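Local coordinates for protein oxalate--CoA ligase (PDB 5IE2) that belongs to the ANL superfamily of AMP-binding enzymes and holds adenosine-5'-triphosphate in a pocket, at residues S45-V48 with G52-P55; P116-A121 with I126-A131; V429-T432 with S437-V440; E468-F473 with K485-T490. All blocks are in the same frame, centred on the assembly; numbering follows the deposited sequence.

Interaction 1: residues S45-V48 with G52-P55; sequences SRLV and GIKP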
loop_
_atom_site.group_PDB
_atom_site.type_symbol
_atom_site.label_atom_id
_atom_site.label_comp_id
_atom_site.label_asym_id
_atom_site.label_seq_id
_atom_site.Cartn_x
_atom_site.Cartn_y
_atom_site.Cartn_z
ATOM N N SER A 45 -14.267 5.658 -23.621
ATOM C CA SER A 45 -15.237 5.629 -24.714
ATOM C C SER A 45 -15.194 4.309 -25.465
ATOM O O SER A 45 -16.259 3.756 -25.821
ATOM C CB SER A 45 -14.990 6.772 -25.684
ATOM O OG SER A 45 -15.540 7.950 -25.141
ATOM N N ARG A 46 -13.976 3.805 -25.708
ATOM C CA ARG A 46 -13.874 2.521 -26.368
ATOM C C ARG A 46 -14.422 1.386 -25.482
ATOM O O ARG A 46 -15.062 0.447 -25.986
ATOM C CB ARG A 46 -12.430 2.230 -26.759
ATOM C CG ARG A 46 -11.935 3.221 -27.797
ATOM C CD ARG A 46 -12.160 2.692 -29.186
ATOM N NE ARG A 46 -11.114 1.717 -29.525
ATOM C CZ ARG A 46 -11.327 0.535 -30.104
ATOM N NH1 ARG A 46 -12.559 0.169 -30.438
ATOM N NH2 ARG A 46 -10.297 -0.272 -30.376
ATOM N N LEU A 47 -14.132 1.428 -24.188
ATOM C CA LEU A 47 -14.686 0.381 -23.292
ATOM C C LEU A 47 -16.226 0.346 -23.356
ATOM O O LEU A 47 -16.837 -0.734 -23.421
ATOM C CB LEU A 47 -14.263 0.628 -21.827
ATOM C CG LEU A 47 -12.770 0.446 -21.539
ATOM C CD1 LEU A 47 -12.471 0.782 -20.053
ATOM C CD2 LEU A 47 -12.403 -1.022 -21.828
ATOM N N VAL A 48 -16.851 1.522 -23.320
ATOM C CA VAL A 48 -18.308 1.557 -23.338
ATOM C C VAL A 48 -18.866 1.157 -24.716
ATOM O O VAL A 48 -19.752 0.317 -24.797
ATOM C CB VAL A 48 -18.833 2.957 -22.942
ATOM C CG1 VAL A 48 -20.355 3.030 -23.027
ATOM C CG2 VAL A 48 -18.393 3.300 -21.529
ATOM N N GLY A 52 -18.496 -3.070 -24.594
ATOM C CA GLY A 52 -19.769 -3.294 -23.929
ATOM C C GLY A 52 -19.779 -3.125 -22.413
ATOM O O GLY A 52 -20.592 -3.711 -21.726
ATOM N N ILE A 53 -18.869 -2.327 -21.880
ATOM C CA ILE A 53 -18.799 -2.131 -20.435
ATOM C C ILE A 53 -19.942 -1.196 -19.956
ATOM O O ILE A 53 -20.108 -0.078 -20.431
ATOM C CB ILE A 53 -17.418 -1.561 -20.037
ATOM C CG1 ILE A 53 -16.321 -2.573 -20.402
ATOM C CG2 ILE A 53 -17.347 -1.219 -18.551
ATOM C CD1 ILE A 53 -16.573 -4.002 -19.882
ATOM N N LYS A 54 -20.720 -1.709 -19.017
ATOM C CA LYS A 54 -21.895 -1.043 -18.457
ATOM C C LYS A 54 -21.621 -0.609 -17.023
ATOM O O LYS A 54 -20.763 -1.202 -16.356
ATOM C CB LYS A 54 -23.097 -2.019 -18.466
ATOM C CG LYS A 54 -23.496 -2.602 -19.806
ATOM C CD LYS A 54 -24.080 -1.542 -20.717
ATOM C CE LYS A 54 -24.696 -2.139 -22.034
ATOM N NZ LYS A 54 -23.697 -2.664 -23.056
ATOM N N PRO A 55 -22.348 0.399 -16.518
ATOM C CA PRO A 55 -22.101 0.826 -15.133
ATOM C C PRO A 55 -22.226 -0.342 -14.146
ATOM O O PRO A 55 -23.118 -1.173 -14.294
ATOM C CB PRO A 55 -23.194 1.896 -14.880
ATOM C CG PRO A 55 -23.471 2.478 -16.290
ATOM C CD PRO A 55 -23.350 1.233 -17.206
HETATM O O HOH W 1 -21.611 -0.273 -22.871
#
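The helical segment 45-48 and the loop 52-55 come closest at Val48 and Ile53, whose CA atoms are 4.7 Å apart. One backbone bond joins them: Ile53 N donates to Leu47 O at 3.0 Å, nearly straight with an angle of 171° at the hydrogen. Gly52 N lies just as near, 3.1 Å from Leu47 O, yet its hydrogen points badly and no bond results. Gly52 is the first residue to leave the helical conformation, and its positive phi of 67° swings the chain round so that the next amide faces back into the helix end. The turn thus ends helix 33-50 with a glycine, but its bond is of the 7→1 kind (i+6 to i), one residue longer than the 6→1 bond of a Schellman motif, so that name does not apply. The loop it starts leads into strand 58-61. On the inner side, Ile53 CG1 leans beside its own backbone N (chi1 -63°), which brings it to 4.1 Å from Leu47 CB. Both residues go on to touch Leu106 of strand 104-110, while Leu47 also packs on Met72, Ala75 and Val76 of helix 67-78. Val48 points away overall, although its CG2 passes 3.9 Å from Ile53 O. That carbonyl is served by a water, which donates to Ile53 O at 2.9 Å and to Val48 O at 2.7 Å. The same water accepts from Lys54 NZ at 3.2 Å; repeated bends in the lysine chain fold its amine back to that point, and three bonds grip the water where helix end and loop diverge.

Interaction 2: residues P116-A121 with I126-A131; sequences PAQEAA and ISHVTA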
loop_
_atom_site.group_PDB
_atom_site.type_symbol
_atom_site.label_atom_id
_atom_site.label_comp_id
_atom_site.label_asym_id
_atom_site.label_seq_id
_atom_site.Cartn_x
_atom_site.Cartn_y
_atom_site.Cartn_z
ATOM N N PRO A 116 -0.874 -17.156 -17.598
ATOM C CA PRO A 116 -1.783 -17.734 -16.603
ATOM C C PRO A 116 -3.118 -16.977 -16.529
ATOM O O PRO A 116 -4.166 -17.629 -16.392
ATOM C CB PRO A 116 -1.004 -17.600 -15.280
ATOM C CG PRO A 116 0.432 -17.589 -15.707
ATOM C CD PRO A 116 0.421 -16.778 -16.999
ATOM N N ALA A 117 -3.098 -15.642 -16.623
ATOM C CA ALA A 117 -4.356 -14.914 -16.503
ATOM C C ALA A 117 -5.206 -15.197 -17.723
ATOM O O ALA A 117 -6.409 -15.414 -17.612
ATOM C CB ALA A 117 -4.132 -13.390 -16.340
ATOM N N GLN A 118 -4.574 -15.250 -18.881
ATOM C CA GLN A 118 -5.311 -15.547 -20.122
ATOM C C GLN A 118 -5.909 -16.954 -20.136
ATOM O O GLN A 118 -7.018 -17.181 -20.652
ATOM C CB GLN A 118 -4.395 -15.367 -21.327
ATOM C CG GLN A 118 -4.149 -13.900 -21.631
ATOM C CD GLN A 118 -3.081 -13.668 -22.679
ATOM O OE1 GLN A 118 -2.086 -12.999 -22.421
ATOM N NE2 GLN A 118 -3.276 -14.224 -23.863
ATOM N N GLU A 119 -5.164 -17.896 -19.583
ATOM C CA GLU A 119 -5.618 -19.299 -19.427
ATOM C C GLU A 119 -6.867 -19.344 -18.540
ATOM O O GLU A 119 -7.911 -19.970 -18.882
ATOM C CB GLU A 119 -4.494 -20.146 -18.823
ATOM C CG GLU A 119 -4.834 -21.635 -18.616
ATOM C CD GLU A 119 -3.709 -22.419 -17.888
ATOM O OE1 GLU A 119 -2.524 -22.044 -18.044
ATOM O OE2 GLU A 119 -4.020 -23.409 -17.164
ATOM N N ALA A 120 -6.772 -18.666 -17.392
ATOM C CA ALA A 120 -7.933 -18.605 -16.475
ATOM C C ALA A 120 -9.163 -17.910 -17.127
ATOM O O ALA A 120 -10.298 -18.371 -16.979
ATOM C CB ALA A 120 -7.551 -17.870 -15.162
ATOM N N ALA A 121 -8.931 -16.800 -17.834
ATOM C CA ALA A 121 -10.036 -16.043 -18.446
ATOM C C ALA A 121 -10.697 -16.918 -19.529
ATOM O O ALA A 121 -11.918 -16.966 -19.629
ATOM C CB ALA A 121 -9.535 -14.691 -19.036
ATOM N N ILE A 126 -14.263 -15.411 -20.126
ATOM C CA ILE A 126 -14.183 -13.957 -19.925
ATOM C C ILE A 126 -13.352 -13.352 -21.050
ATOM O O ILE A 126 -12.231 -13.799 -21.295
ATOM C CB ILE A 126 -13.531 -13.638 -18.549
ATOM C CG1 ILE A 126 -14.456 -14.122 -17.428
ATOM C CG2 ILE A 126 -13.216 -12.159 -18.383
ATOM C CD1 ILE A 126 -13.788 -14.115 -16.075
ATOM N N SER A 127 -13.876 -12.338 -21.740
ATOM C CA SER A 127 -13.135 -11.688 -22.818
ATOM C C SER A 127 -11.774 -11.134 -22.374
ATOM O O SER A 127 -11.610 -10.649 -21.263
ATOM C CB SER A 127 -13.954 -10.545 -23.407
ATOM O OG SER A 127 -15.253 -10.992 -23.736
ATOM N N HIS A 128 -10.809 -11.204 -23.272
ATOM C CA HIS A 128 -9.473 -10.706 -23.013
ATOM C C HIS A 128 -9.165 -9.646 -24.047
ATOM O O HIS A 128 -9.344 -9.876 -25.240
ATOM C CB HIS A 128 -8.452 -11.851 -23.078
ATOM C CG HIS A 128 -7.040 -11.379 -23.113
ATOM N ND1 HIS A 128 -6.180 -11.650 -24.158
ATOM C CD2 HIS A 128 -6.360 -10.570 -22.258
ATOM C CE1 HIS A 128 -5.020 -11.055 -23.931
ATOM N NE2 HIS A 128 -5.098 -10.401 -22.776
ATOM N N VAL A 129 -8.736 -8.470 -23.585
ATOM C CA VAL A 129 -8.358 -7.372 -24.463
ATOM C C VAL A 129 -7.011 -6.824 -24.054
ATOM O O VAL A 129 -6.704 -6.736 -22.862
ATOM C CB VAL A 129 -9.432 -6.231 -24.396
ATOM C CG1 VAL A 129 -8.953 -4.943 -25.112
ATOM C CG2 VAL A 129 -10.740 -6.776 -24.984
ATOM N N THR A 130 -6.188 -6.466 -25.023
ATOM C CA THR A 130 -4.881 -5.938 -24.714
ATOM C C THR A 130 -4.885 -4.428 -24.923
ATOM O O THR A 130 -5.695 -3.890 -25.687
ATOM C CB THR A 130 -3.773 -6.545 -25.572
ATOM O OG1 THR A 130 -3.955 -6.177 -26.952
ATOM C CG2 THR A 130 -3.740 -8.062 -25.429
ATOM N N ALA A 131 -3.982 -3.767 -24.226
ATOM C CA ALA A 131 -3.848 -2.308 -24.266
ATOM C C ALA A 131 -2.407 -1.906 -24.526
ATOM O O ALA A 131 -1.481 -2.384 -23.836
ATOM C CB ALA A 131 -4.370 -1.698 -22.903
#
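Helix segment 116-121 hands over to segment 126-131 through a single backbone bond, Ile126 N to Ala121 O at 2.9 Å and 170°, and the chains then splay from a CA separation of 4.9 Å at Ala121 and Ile126 to 7.0 Å at Gln118 and His128. Beside this bond the methyl group of Ala121 rests against the far chain: Ala121 CB is 3.6 Å from Ile126 O and 4.2 Å from Ile126 CB. The wider gap is filled by a stack of side chains. Gln118 extends beyond CG and lays that methylene over the middle of the His128 imidazole, CG lying 3.8 Å from the ring centroid and only 10° off the normal, a CH-pi contact. Its amide continues over the rim of the ring, with Gln118 CD 3.5 Å from His128 CE1 and Gln118 NE2 3.6 Å from the same carbon; the two planes are 14° apart, close to parallel. The contact lies in a beta-alpha-beta crossover, in which helix 115-123 connects strands 104-110 and 127-132, parallel neighbours in a mixed sheet. His128 has CG anti to its backbone N, which raises the imidazole from the strand towards the helix. Both stacked groups are steered by bonds elsewhere: His128 NE2 pairs with Thr109 OG1 on the adjoining strand, and Gln118 OE1 accepts from Asn114 N just ahead of the helix. With each partner's rotation restrained in this way, amide and imidazole meet by their faces without a hydrogen bond between them. On the adjoining strand, Leu107 packs against both Ala117 and Ala121.

Interaction 3: residues V429-T432 with S437-V440; sequences VLLT and SQGV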
loop_
_atom_site.group_PDB
_atom_site.type_symbol
_atom_site.label_atom_id
_atom_site.label_comp_id
_atom_site.label_asym_id
_atom_site.label_seq_id
_atom_site.Cartn_x
_atom_site.Cartn_y
_atom_site.Cartn_z
ATOM N N VAL A 429 13.740 -3.900 18.459
ATOM C CA VAL A 429 15.026 -4.139 19.163
ATOM C C VAL A 429 15.988 -4.986 18.316
ATOM O O VAL A 429 17.191 -4.700 18.246
ATOM C CB VAL A 429 14.791 -4.798 20.559
ATOM C CG1 VAL A 429 16.094 -5.445 21.117
ATOM C CG2 VAL A 429 14.186 -3.765 21.581
ATOM N N LEU A 430 15.488 -6.030 17.676
ATOM C CA LEU A 430 16.378 -6.913 16.883
ATOM C C LEU A 430 17.118 -6.137 15.829
ATOM O O LEU A 430 18.312 -6.360 15.585
ATOM C CB LEU A 430 15.575 -7.998 16.198
ATOM C CG LEU A 430 14.966 -8.964 17.204
ATOM C CD1 LEU A 430 13.995 -9.934 16.482
ATOM C CD2 LEU A 430 16.120 -9.682 17.916
ATOM N N LEU A 431 16.405 -5.226 15.168
ATOM C CA LEU A 431 17.057 -4.453 14.108
ATOM C C LEU A 431 18.169 -3.497 14.593
ATOM O O LEU A 431 18.909 -2.945 13.762
ATOM C CB LEU A 431 16.001 -3.618 13.347
ATOM C CG LEU A 431 15.046 -4.459 12.504
ATOM C CD1 LEU A 431 14.054 -3.564 11.715
ATOM C CD2 LEU A 431 15.797 -5.363 11.527
ATOM N N THR A 432 18.252 -3.247 15.902
ATOM C CA THR A 432 19.332 -2.383 16.409
ATOM C C THR A 432 20.611 -3.173 16.689
ATOM O O THR A 432 21.639 -2.570 16.998
ATOM C CB THR A 432 18.964 -1.609 17.696
ATOM O OG1 THR A 432 18.843 -2.498 18.806
ATOM C CG2 THR A 432 17.642 -0.867 17.539
ATOM N N SER A 437 20.648 -7.628 9.747
ATOM C CA SER A 437 20.179 -6.901 8.578
ATOM C C SER A 437 18.664 -6.976 8.523
ATOM O O SER A 437 17.993 -6.015 8.093
ATOM C CB SER A 437 20.783 -7.457 7.299
ATOM O OG SER A 437 19.864 -8.339 6.706
ATOM N N GLN A 438 18.110 -8.121 8.915
ATOM C CA GLN A 438 16.659 -8.213 8.981
ATOM C C GLN A 438 16.210 -9.058 10.172
ATOM O O GLN A 438 16.934 -9.934 10.616
ATOM C CB GLN A 438 16.073 -8.781 7.679
ATOM C CG GLN A 438 14.536 -8.802 7.656
ATOM C CD GLN A 438 13.882 -7.387 7.755
ATOM O OE1 GLN A 438 13.743 -6.808 8.856
ATOM N NE2 GLN A 438 13.450 -6.849 6.588
ATOM N N GLY A 439 15.031 -8.798 10.722
ATOM C CA GLY A 439 14.589 -9.611 11.870
ATOM C C GLY A 439 13.079 -9.646 12.041
ATOM O O GLY A 439 12.412 -8.651 11.717
ATOM N N VAL A 440 12.529 -10.748 12.563
ATOM C CA VAL A 440 11.079 -10.838 12.729
ATOM C C VAL A 440 10.773 -11.693 13.952
ATOM O O VAL A 440 11.340 -12.782 14.123
ATOM C CB VAL A 440 10.343 -11.442 11.473
ATOM C CG1 VAL A 440 10.898 -12.825 11.155
ATOM C CG2 VAL A 440 8.821 -11.525 11.700
#
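Van der Waals contacts of leucine methyl groups with polar atoms of segment 437-440 carry this pairing, and Leu431 makes the nearest of them. Its CD2 reaches 3.6 Å from Gly439 N and 3.7 Å from Gln438 OE1, with Ser437 O a little further away, so one methyl branch lies against backbone atoms of segment 437-440 and the amide oxygen of Gln438. Leu430 is the one directed at the strand, though its CD1 stays 4.3 Å from Val440 N. The backbones are nearest at Leu430 and Gly439, whose CA atoms are 6.0 Å apart, a spacing helped by the lack of a side chain at Gly439.

The pairing joins the C-terminal part of helix 423-430 to edge strand 436-446 within the C-terminal AMP-binding domain. A classic beta bulge opens the strand segment, Ser437 and Gln438 both facing Ile458. Leu430 continues inward to Ile470, Cys474 and Cys455, whereas Leu431 turns to Val295 and Ile296 on helix 294-304, in the large AMP-binding part of the chain. Bound ATP is about 12 Å from the Leu431 side chain.

No hydrogen bond crosses between the two segments; those nearby lie within a segment or go to other parts of the fold. Gln438 bends at its second torsion (chi2 62°), curling OE1 back to accept Gly439 N at 3.0 Å; the N-H comes in the plane of the amide, on a lone pair, with an angle of 154° at the hydrogen. The other end of that amide, NE2, donates to Gln265. On the helix side, Val429 O takes two bonds, from Thr432 N at 3.0 Å and from Thr432 OG1 at 2.8 Å, the hydroxyl arriving in the carbonyl plane.

Interaction 4: residues E468-F473 with K485-T490; sequences EDIKAF and KRVFIT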
loop_
_atom_site.group_PDB
_atom_site.type_symbol
_atom_site.label_atom_id
_atom_site.label_comp_id
_atom_site.label_asym_id
_atom_site.label_seq_id
_atom_site.Cartn_x
_atom_site.Cartn_y
_atom_site.Cartn_z
ATOM N N GLU A 468 22.853 -17.056 20.918
ATOM C CA GLU A 468 23.198 -16.560 22.232
ATOM C C GLU A 468 23.572 -15.088 22.229
ATOM O O GLU A 468 23.194 -14.387 23.156
ATOM C CB GLU A 468 24.337 -17.388 22.833
ATOM C CG GLU A 468 23.844 -18.759 23.263
ATOM C CD GLU A 468 22.663 -18.679 24.235
ATOM O OE1 GLU A 468 22.717 -17.870 25.207
ATOM O OE2 GLU A 468 21.657 -19.406 23.992
ATOM N N ASP A 469 24.246 -14.619 21.178
ATOM C CA ASP A 469 24.532 -13.205 21.007
ATOM C C ASP A 469 23.216 -12.415 20.949
ATOM O O ASP A 469 23.063 -11.414 21.643
ATOM C CB ASP A 469 25.308 -12.914 19.718
ATOM C CG ASP A 469 26.737 -13.430 19.750
ATOM O OD1 ASP A 469 27.394 -13.363 20.818
ATOM O OD2 ASP A 469 27.214 -13.867 18.671
ATOM N N ILE A 470 22.291 -12.891 20.123
ATOM C CA ILE A 470 21.003 -12.185 19.921
ATOM C C ILE A 470 20.224 -12.133 21.212
ATOM O O ILE A 470 19.692 -11.094 21.606
ATOM C CB ILE A 470 20.137 -12.862 18.855
ATOM C CG1 ILE A 470 20.814 -12.785 17.485
ATOM C CG2 ILE A 470 18.749 -12.169 18.770
ATOM C CD1 ILE A 470 21.080 -11.353 17.002
ATOM N N LYS A 471 20.156 -13.270 21.881
ATOM C CA LYS A 471 19.440 -13.326 23.122
ATOM C C LYS A 471 20.074 -12.405 24.163
ATOM O O LYS A 471 19.357 -11.693 24.845
ATOM C CB LYS A 471 19.355 -14.770 23.633
ATOM C CG LYS A 471 18.347 -15.612 22.833
ATOM C CD LYS A 471 18.238 -17.043 23.384
ATOM C CE LYS A 471 17.367 -17.105 24.616
ATOM N NZ LYS A 471 17.102 -18.516 25.076
ATOM N N ALA A 472 21.400 -12.414 24.297
ATOM C CA ALA A 472 22.061 -11.554 25.278
ATOM C C ALA A 472 21.779 -10.059 25.020
ATOM O O ALA A 472 21.489 -9.245 25.960
ATOM C CB ALA A 472 23.591 -11.825 25.267
ATOM N N PHE A 473 21.854 -9.714 23.737
ATOM C CA PHE A 473 21.586 -8.353 23.316
ATOM C C PHE A 473 20.130 -7.968 23.671
ATOM O O PHE A 473 19.862 -6.898 24.223
ATOM C CB PHE A 473 21.852 -8.220 21.821
ATOM C CG PHE A 473 21.589 -6.841 21.281
ATOM C CD1 PHE A 473 22.576 -5.852 21.332
ATOM C CD2 PHE A 473 20.346 -6.527 20.733
ATOM C CE1 PHE A 473 22.321 -4.569 20.803
ATOM C CE2 PHE A 473 20.084 -5.278 20.257
ATOM C CZ PHE A 473 21.067 -4.291 20.273
ATOM N N LYS A 485 12.857 -16.832 23.114
ATOM C CA LYS A 485 13.447 -18.013 23.744
ATOM C C LYS A 485 14.289 -18.792 22.719
ATOM O O LYS A 485 15.252 -19.491 23.084
ATOM C CB LYS A 485 12.350 -18.912 24.334
ATOM C CG LYS A 485 12.857 -19.945 25.361
ATOM C CD LYS A 485 13.437 -19.220 26.573
ATOM C CE LYS A 485 14.284 -20.114 27.470
ATOM N NZ LYS A 485 15.258 -19.287 28.256
ATOM N N ARG A 486 13.930 -18.650 21.444
ATOM C CA ARG A 486 14.695 -19.234 20.361
ATOM C C ARG A 486 14.924 -18.203 19.261
ATOM O O ARG A 486 14.025 -17.378 18.971
ATOM C CB ARG A 486 13.965 -20.463 19.819
ATOM C CG ARG A 486 14.075 -21.672 20.767
ATOM C CD ARG A 486 13.312 -22.868 20.228
ATOM N NE ARG A 486 14.196 -23.753 19.461
ATOM C CZ ARG A 486 13.774 -24.684 18.607
ATOM N NH1 ARG A 486 12.467 -24.849 18.381
ATOM N NH2 ARG A 486 14.664 -25.435 17.960
ATOM N N VAL A 487 16.135 -18.235 18.692
ATOM C CA VAL A 487 16.547 -17.369 17.576
ATOM C C VAL A 487 16.943 -18.235 16.378
ATOM O O VAL A 487 17.925 -18.977 16.462
ATOM C CB VAL A 487 17.759 -16.476 17.963
ATOM C CG1 VAL A 487 18.279 -15.633 16.751
ATOM C CG2 VAL A 487 17.450 -15.620 19.195
ATOM N N PHE A 488 16.185 -18.157 15.288
ATOM C CA PHE A 488 16.498 -18.899 14.073
ATOM C C PHE A 488 17.313 -18.044 13.130
ATOM O O PHE A 488 16.986 -16.887 12.862
ATOM C CB PHE A 488 15.221 -19.380 13.408
ATOM C CG PHE A 488 14.436 -20.323 14.266
ATOM C CD1 PHE A 488 14.751 -21.675 14.301
ATOM C CD2 PHE A 488 13.398 -19.856 15.074
ATOM C CE1 PHE A 488 14.038 -22.556 15.113
ATOM C CE2 PHE A 488 12.677 -20.737 15.898
ATOM C CZ PHE A 488 12.998 -22.083 15.913
ATOM N N ILE A 489 18.413 -18.591 12.651
ATOM C CA ILE A 489 19.284 -17.782 11.832
ATOM C C ILE A 489 19.157 -18.239 10.417
ATOM O O ILE A 489 19.174 -19.451 10.128
ATOM C CB ILE A 489 20.681 -17.834 12.329
ATOM C CG1 ILE A 489 20.657 -17.197 13.715
ATOM C CG2 ILE A 489 21.600 -17.108 11.358
ATOM C CD1 ILE A 489 21.868 -17.310 14.437
ATOM N N THR A 490 18.931 -17.274 9.532
ATOM C CA THR A 490 18.602 -17.645 8.189
ATOM C C THR A 490 19.111 -16.648 7.161
ATOM O O THR A 490 19.568 -15.560 7.499
ATOM C CB THR A 490 17.100 -17.849 8.084
ATOM O OG1 THR A 490 16.780 -18.245 6.746
ATOM C CG2 THR A 490 16.309 -16.561 8.506
#
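The Lys485 carbonyl is the flat group that Lys471 meets across the contact: Lys471 NZ donates to Lys485 O at 2.9 Å from above the carbonyl plane, 36° out of it and so off the lone pairs. A second flat group, the Arg486 guanidinium, has Phe488 CZ over one face, 3.7 Å above its plane and displaced toward the rim; Phe488 also stacks on Phe510. Between helix and strand the fit is apolar. Val487 CG2 touches two helix residues, 3.7 Å from Ile470 CG2 and 3.7 Å from Lys471 CG, while its CG1 packs 3.9 Å from Ile470 CG1. These residues belong to a beta-alpha-beta unit in which helix 467-477 follows strand 450-459 and covers the sheet before edge strand 487-489. The Lys471 chain slides past Val487 and then bends at its third torsion (chi3 79°), which turns the amine onto the carbonyl. There it also stands 3.8 Å from Lys485 NZ. Two amines this close would probably repel if both were charged; the bond to the carbonyl may offset part of that cost, and the Lys485 side chain also touches Glu452 on strand 450-459, an acidic neighbour that might ease the repulsion.

How the interactions relate
The four contacts come in series along the chain and fall into two distant pairs. Interactions 1 and 2 lie in the large AMP-binding part of the chain, with centres about 17 Å apart; they do not touch, but strand 104-110 borders both, and its mixed sheet includes strand 127-132 and strand 58-61, to which the loop of interaction 1 leads. Interactions 3 and 4 lie in the C-terminal AMP-binding domain, about 11 Å between centres, and pack directly: Leu430 CD2 meets Ile470 CG2 at 3.7 Å, and both contacts reach the sheet of strands 436-446, 450-459 and 487-489. Interactions 1 and 4, with centres about 58 Å apart, occupy opposite sides of the chain's centre; each pair belongs to a different sheet.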